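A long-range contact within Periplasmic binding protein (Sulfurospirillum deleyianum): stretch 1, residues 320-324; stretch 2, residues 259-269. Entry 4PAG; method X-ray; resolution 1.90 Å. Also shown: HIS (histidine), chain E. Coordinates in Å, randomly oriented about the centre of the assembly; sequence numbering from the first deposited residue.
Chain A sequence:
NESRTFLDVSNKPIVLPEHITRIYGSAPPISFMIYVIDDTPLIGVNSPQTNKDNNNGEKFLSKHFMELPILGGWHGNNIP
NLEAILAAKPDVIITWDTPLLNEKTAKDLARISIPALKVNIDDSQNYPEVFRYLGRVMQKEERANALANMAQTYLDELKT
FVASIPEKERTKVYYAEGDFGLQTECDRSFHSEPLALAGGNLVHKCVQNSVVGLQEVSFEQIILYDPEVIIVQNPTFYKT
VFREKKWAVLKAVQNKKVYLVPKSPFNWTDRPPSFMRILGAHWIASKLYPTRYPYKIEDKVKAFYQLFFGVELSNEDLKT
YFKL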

ATOM      1  N   THR A 320     -15.891   6.429 -12.612  1.00 27.43           N
ATOM      2  CA  THR A 320     -15.025   5.762 -13.582  1.00 29.99           C
ATOM      3  C   THR A 320     -13.875   4.995 -12.945  1.00 28.01           C
ATOM      4  O   THR A 320     -13.670   3.825 -13.238  1.00 27.74           O
ATOM      5  CB  THR A 320     -14.429   6.783 -14.575  1.00 32.75           C
ATOM      6  OG1 THR A 320     -15.488   7.398 -15.313  1.00 36.11           O
ATOM      7  CG2 THR A 320     -13.461   6.114 -15.550  1.00 35.64           C
ATOM      8  N   TYR A 321     -13.110   5.662 -12.092  1.00 25.91           N
ATOM      9  CA  TYR A 321     -11.927   5.039 -11.510  1.00 25.34           C
ATOM     10  C   TYR A 321     -12.190   4.219 -10.251  1.00 26.27           C
ATOM     11  O   TYR A 321     -11.458   3.265  -9.986  1.00 29.28           O
ATOM     12  CB  TYR A 321     -10.863   6.102 -11.237  1.00 24.52           C
ATOM     13  CG  TYR A 321     -10.369   6.740 -12.512  1.00 25.48           C
ATOM     14  CD1 TYR A 321      -9.557   6.033 -13.384  1.00 26.73           C
ATOM     15  CD2 TYR A 321     -10.727   8.038 -12.855  1.00 27.08           C
ATOM     16  CE1 TYR A 321      -9.108   6.601 -14.561  1.00 31.11           C
ATOM     17  CE2 TYR A 321     -10.283   8.615 -14.029  1.00 29.85           C
ATOM     18  CZ  TYR A 321      -9.472   7.894 -14.878  1.00 34.77           C
ATOM     19  OH  TYR A 321      -9.017   8.453 -16.047  1.00 43.55           O
ATOM     20  N   PHE A 322     -13.219   4.580  -9.482  1.00 24.64           N
ATOM     21  CA  PHE A 322     -13.390   4.041  -8.119  1.00 25.51           C
ATOM     22  C   PHE A 322     -14.776   3.484  -7.763  1.00 28.98           C
ATOM     23  O   PHE A 322     -14.951   2.950  -6.664  1.00 27.93           O
ATOM     24  CB  PHE A 322     -13.018   5.120  -7.096  1.00 22.16           C
ATOM     25  CG  PHE A 322     -11.750   5.856  -7.433  1.00 19.18           C
ATOM     26  CD1 PHE A 322     -10.572   5.163  -7.610  1.00 18.38           C
ATOM     27  CD2 PHE A 322     -11.739   7.231  -7.576  1.00 20.97           C
ATOM     28  CE1 PHE A 322      -9.397   5.822  -7.931  1.00 18.15           C
ATOM     29  CE2 PHE A 322     -10.566   7.905  -7.892  1.00 20.95           C
ATOM     30  CZ  PHE A 322      -9.395   7.195  -8.068  1.00 19.85           C
ATOM     31  N   LYS A 323     -15.742   3.596  -8.676  1.00 29.46           N
ATOM     32  CA  LYS A 323     -17.125   3.178  -8.421  1.00 30.30           C
ATOM     33  C   LYS A 323     -17.691   3.851  -7.169  1.00 29.48           C
ATOM     34  O   LYS A 323     -18.375   3.225  -6.358  1.00 29.50           O
ATOM     35  CB  LYS A 323     -17.240   1.649  -8.318  1.00 34.65           C
ATOM     36  CG  LYS A 323     -16.922   0.903  -9.604  1.00 42.09           C
ATOM     37  CD  LYS A 323     -16.717  -0.583  -9.336  1.00 53.43           C
ATOM     38  CE  LYS A 323     -16.036  -1.296 -10.499  1.00 60.25           C
ATOM     39  NZ  LYS A 323     -15.839  -2.747 -10.209  1.00 54.62           N
ATOM     40  N   LEU A 324     -17.403   5.136  -7.027  1.00 29.30           N
ATOM     41  CA  LEU A 324     -17.902   5.924  -5.917  1.00 32.29           C
ATOM     42  C   LEU A 324     -18.614   7.158  -6.460  1.00 39.83           C
ATOM     43  O   LEU A 324     -19.201   7.924  -5.700  1.00 45.16           O
ATOM     44  CB  LEU A 324     -16.747   6.334  -5.004  1.00 30.59           C
ATOM     45  CG  LEU A 324     -15.992   5.197  -4.312  1.00 29.46           C
ATOM     46  CD1 LEU A 324     -14.785   5.749  -3.573  1.00 28.17           C
ATOM     47  CD2 LEU A 324     -16.890   4.423  -3.357  1.00 28.95           C
TER
HETATM   48  N   HIS E 403     -11.984  -1.918 -12.464  0.50 28.91           N
HETATM   49  CA  HIS E 403     -10.664  -1.577 -11.864  0.50 25.90           C
HETATM   50  C   HIS E 403      -9.643  -2.667 -12.157  0.50 22.60           C
HETATM   51  O   HIS E 403      -9.249  -3.491 -11.320  0.50 15.82           O
HETATM   52  CB  HIS E 403     -10.791  -1.348 -10.363  0.50 24.46           C
HETATM   53  CG  HIS E 403     -11.928  -0.452  -9.984  0.50 24.82           C
HETATM   54  ND1 HIS E 403     -12.594  -0.555  -8.782  0.50 21.02           N
HETATM   55  CD2 HIS E 403     -12.521   0.562 -10.656  0.50 27.39           C
HETATM   56  CE1 HIS E 403     -13.540   0.364  -8.723  0.50 24.88           C
HETATM   57  NE2 HIS E 403     -13.518   1.055  -9.848  0.50 28.41           N
HETATM   58  OXT HIS E 403      -9.193  -2.739 -13.290  0.50 24.38           O
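Stretch 2 (259-269) YLVPKSPFNWT

Stretch 2 enters the contact as the last two residues of a strand, Tyr259 and Leu260, and then continues as an irregular loop that passes the C-terminal end of the chain. Stretch 1 arrives as the end of a helix; at Lys323 the chain leaves helical geometry with positive phi (55°/42°). The two backbones come closest where the CA atoms of Phe322 and Pro262 lie 5.6 Å apart, with Tyr321 and Ser264 next at 6.7 Å. Lys323 in turn reaches Leu260, so as stretch 2 advances from 260 to 264 its partners step back from 323 to 321, and the two segments run in opposite senses over this part of the contact. The loop then folds back: Trp268 N donates a 3.0 Å hydrogen bond to Pro262 O, and the cis peptide bond before Pro265 lies within the turn so closed. This return places Trp268 beside Pro262 on the same aromatic ring.

That ring belongs to Phe322, which has the largest area covered by the other stretch, 81 Å² of the 338 Å² buried in all. Its CA-to-CB bond points sideways, but the m rotamer brings the ring end nearer to stretch 2. Trp268 lies over one face, with CZ2 3.5 Å from Phe322 CD1; the ring centroids are 5.0 Å apart and the planes are inclined at 32°, an oblique pairing. Pro262 and Ser264 meet the ring at its edge, through Pro262 CB at 3.7 Å from Phe322 CD1 and the carbonyl Ser264 O at 3.5 Å from Phe322 CE1. Leu324 extends the apolar patch, its CD1 lying 4.1 Å from Trp268 CH2 at the edge of the indole.

Ser264, with 50 Å² covered, points toward stretch 1 and also approaches Tyr321, where its OG is 3.9 Å from Tyr321 CD1. No direct hydrogen bond joins the stretches, but water 2 links them: it accepts from Lys263 N (2.9 Å) and donates to Ser264 OG (3.0 Å) and Tyr321 O (2.8 Å). At the other end, Lys323 NZ comes within 3.7 Å of Leu260 CD2, and water 1 accepts from Leu260 N at 2.8 Å and, weakly, from Lys323 NZ at 3.4 Å.

The bound histidine touches both stretches. Histidine ND1 donates a weak hydrogen bond to Leu260 O (3.3 Å). Lys263 NZ donates to the carboxylate atom O of the histidine at 2.9 Å. The same Lys263 NZ donates to Val261 O at 2.8 Å. From stretch 1, Tyr321 O approaches histidine CD2 at 3.0 Å and Lys323 CD approaches its CE1 at 3.4 Å.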

ATOM      1  N   TYR A 259     -16.401  -6.374  -3.571  1.00 14.89           N
ATOM      2  CA  TYR A 259     -15.882  -5.079  -4.036  1.00 14.83           C
ATOM      3  C   TYR A 259     -14.474  -5.197  -4.586  1.00 13.97           C
ATOM      4  O   TYR A 259     -13.615  -5.851  -3.986  1.00 13.34           O
ATOM      5  CB  TYR A 259     -15.929  -4.041  -2.901  1.00 15.75           C
ATOM      6  CG  TYR A 259     -17.306  -3.942  -2.262  1.00 16.81           C
ATOM      7  CD1 TYR A 259     -18.341  -3.270  -2.897  1.00 15.99           C
ATOM      8  CD2 TYR A 259     -17.582  -4.573  -1.052  1.00 17.41           C
ATOM      9  CE1 TYR A 259     -19.615  -3.217  -2.342  1.00 16.96           C
ATOM     10  CE2 TYR A 259     -18.851  -4.511  -0.480  1.00 18.10           C
ATOM     11  CZ  TYR A 259     -19.858  -3.824  -1.130  1.00 16.36           C
ATOM     12  OH  TYR A 259     -21.110  -3.749  -0.572  1.00 18.68           O
ATOM     13  N   LEU A 260     -14.255  -4.559  -5.733  1.00 13.10           N
ATOM     14  CA  LEU A 260     -12.978  -4.592  -6.431  1.00 13.39           C
ATOM     15  C   LEU A 260     -12.099  -3.442  -5.934  1.00 12.11           C
ATOM     16  O   LEU A 260     -12.513  -2.294  -5.920  1.00 12.47           O
ATOM     17  CB  LEU A 260     -13.205  -4.476  -7.941  1.00 14.88           C
ATOM     18  CG  LEU A 260     -12.019  -4.589  -8.893  1.00 16.95           C
ATOM     19  CD1 LEU A 260     -11.355  -5.953  -8.811  1.00 18.44           C
ATOM     20  CD2 LEU A 260     -12.475  -4.295 -10.322  1.00 18.50           C
ATOM     21  N   VAL A 261     -10.886  -3.758  -5.513  1.00 12.28           N
ATOM     22  CA  VAL A 261      -9.976  -2.739  -4.981  1.00 13.19           C
ATOM     23  C   VAL A 261      -9.550  -1.775  -6.093  1.00 12.49           C
ATOM     24  O   VAL A 261      -9.070  -2.219  -7.129  1.00 14.65           O
ATOM     25  CB  VAL A 261      -8.715  -3.386  -4.361  1.00 13.27           C
ATOM     26  CG1 VAL A 261      -7.744  -2.333  -3.864  1.00 13.11           C
ATOM     27  CG2 VAL A 261      -9.084  -4.314  -3.216  1.00 13.82           C
ATOM     28  N   PRO A 262      -9.719  -0.453  -5.886  1.00 11.90           N
ATOM     29  CA  PRO A 262      -9.203   0.524  -6.843  1.00 14.20           C
ATOM     30  C   PRO A 262      -7.687   0.533  -6.965  1.00 14.81           C
ATOM     31  O   PRO A 262      -6.961   0.244  -5.997  1.00 14.07           O
ATOM     32  CB  PRO A 262      -9.683   1.864  -6.281  1.00 15.62           C
ATOM     33  CG  PRO A 262     -10.858   1.521  -5.435  1.00 14.01           C
ATOM     34  CD  PRO A 262     -10.514   0.194  -4.834  1.00 13.08           C
ATOM     35  N   LYS A 263      -7.221   0.884  -8.156  1.00 15.33           N
ATOM     36  CA  LYS A 263      -5.813   0.729  -8.521  1.00 16.50           C
ATOM     37  C   LYS A 263      -5.170   1.955  -9.149  1.00 15.02           C
ATOM     38  O   LYS A 263      -3.993   1.901  -9.503  1.00 13.57           O
ATOM     39  CB  LYS A 263      -5.679  -0.443  -9.497  1.00 17.81           C
ATOM     40  CG  LYS A 263      -6.076  -1.764  -8.883  1.00 20.62           C
ATOM     41  CD  LYS A 263      -6.189  -2.869  -9.896  1.00 22.22           C
ATOM     42  CE  LYS A 263      -6.561  -4.162  -9.195  1.00 23.49           C
ATOM     43  NZ  LYS A 263      -7.978  -4.159  -8.749  1.00 23.07           N
ATOM     44  N   SER A 264      -5.919   3.052  -9.277  1.00 15.50           N
ATOM     45  CA  SER A 264      -5.480   4.211 -10.048  1.00 15.08           C
ATOM     46  C   SER A 264      -5.071   5.390  -9.157  1.00 15.51           C
ATOM     47  O   SER A 264      -5.913   5.953  -8.457  1.00 16.39           O
ATOM     48  CB  SER A 264      -6.590   4.650 -11.004  1.00 15.50           C
ATOM     49  OG  SER A 264      -6.938   3.595 -11.887  1.00 16.54           O
ATOM     50  N   PRO A 265      -3.782   5.781  -9.185  1.00 14.32           N
ATOM     51  CA  PRO A 265      -2.655   5.223  -9.930  1.00 14.14           C
ATOM     52  C   PRO A 265      -1.874   4.148  -9.165  1.00 14.72           C
ATOM     53  O   PRO A 265      -1.064   3.428  -9.763  1.00 14.23           O
ATOM     54  CB  PRO A 265      -1.769   6.445 -10.136  1.00 14.65           C
ATOM     55  CG  PRO A 265      -1.938   7.200  -8.859  1.00 14.06           C
ATOM     56  CD  PRO A 265      -3.390   7.030  -8.496  1.00 14.12           C
ATOM     57  N   PHE A 266      -2.091   4.073  -7.852  1.00 13.77           N
ATOM     58  CA  PHE A 266      -1.468   3.073  -7.006  1.00 12.98           C
ATOM     59  C   PHE A 266      -2.587   2.284  -6.323  1.00 13.00           C
ATOM     60  O   PHE A 266      -3.640   2.838  -6.001  1.00 12.34           O
ATOM     61  CB  PHE A 266      -0.620   3.713  -5.902  1.00 13.59           C
ATOM     62  CG  PHE A 266       0.473   4.633  -6.374  1.00 13.82           C
ATOM     63  CD1 PHE A 266       1.147   4.437  -7.581  1.00 14.68           C
ATOM     64  CD2 PHE A 266       0.887   5.675  -5.545  1.00 14.93           C
ATOM     65  CE1 PHE A 266       2.180   5.291  -7.963  1.00 14.33           C
ATOM     66  CE2 PHE A 266       1.921   6.522  -5.920  1.00 14.72           C
ATOM     67  CZ  PHE A 266       2.572   6.326  -7.129  1.00 13.66           C
ATOM     68  N   ASN A 267      -2.342   1.007  -6.069  1.00 12.39           N
ATOM     69  CA  ASN A 267      -3.333   0.150  -5.411  1.00 12.28           C
ATOM     70  C   ASN A 267      -3.696   0.675  -4.021  1.00 13.34           C
ATOM     71  O   ASN A 267      -2.814   1.061  -3.240  1.00 13.98           O
ATOM     72  CB  ASN A 267      -2.778  -1.261  -5.310  1.00 12.71           C
ATOM     73  CG  ASN A 267      -3.852  -2.304  -5.074  1.00 12.65           C
ATOM     74  OD1 ASN A 267      -4.404  -2.423  -3.965  1.00 11.11           O
ATOM     75  ND2 ASN A 267      -4.140  -3.087  -6.105  1.00 12.24           N
ATOM     76  N   TRP A 268      -4.995   0.694  -3.715  1.00 14.42           N
ATOM     77  CA  TRP A 268      -5.481   1.234  -2.452  1.00 14.50           C
ATOM     78  C   TRP A 268      -5.174   0.355  -1.235  1.00 13.61           C
ATOM     79  O   TRP A 268      -5.197   0.863  -0.120  1.00 13.78           O
ATOM     80  CB  TRP A 268      -6.997   1.516  -2.507  1.00 15.33           C
ATOM     81  CG  TRP A 268      -7.371   2.750  -3.278  1.00 14.82           C
ATOM     82  CD1 TRP A 268      -6.608   3.411  -4.203  1.00 15.13           C
ATOM     83  CD2 TRP A 268      -8.615   3.454  -3.214  1.00 13.96           C
ATOM     84  NE1 TRP A 268      -7.291   4.486  -4.696  1.00 15.00           N
ATOM     85  CE2 TRP A 268      -8.528   4.534  -4.113  1.00 14.23           C
ATOM     86  CE3 TRP A 268      -9.795   3.277  -2.482  1.00 13.62           C
ATOM     87  CZ2 TRP A 268      -9.575   5.441  -4.296  1.00 13.51           C
ATOM     88  CZ3 TRP A 268     -10.830   4.178  -2.671  1.00 12.86           C
ATOM     89  CH2 TRP A 268     -10.713   5.238  -3.570  1.00 13.30           C
ATOM     90  N   THR A 269      -4.892  -0.936  -1.421  1.00 13.35           N
ATOM     91  CA  THR A 269      -4.708  -1.833  -0.257  1.00 14.95           C
ATOM     92  C   THR A 269      -3.479  -2.753  -0.236  1.00 13.80           C
ATOM     93  O   THR A 269      -3.063  -3.166   0.847  1.00 15.26           O
ATOM     94  CB  THR A 269      -5.974  -2.691   0.017  1.00 15.22           C
ATOM     95  OG1 THR A 269      -6.079  -3.751  -0.943  1.00 16.17           O
ATOM     96  CG2 THR A 269      -7.227  -1.842  -0.036  1.00 16.83           C
TER
HETATM   97  O   HOH W   1     -16.388  -3.082  -6.909  1.00 24.66           O
HETATM   98  O   HOH W   2      -8.885   2.140 -10.186  1.00 22.03           O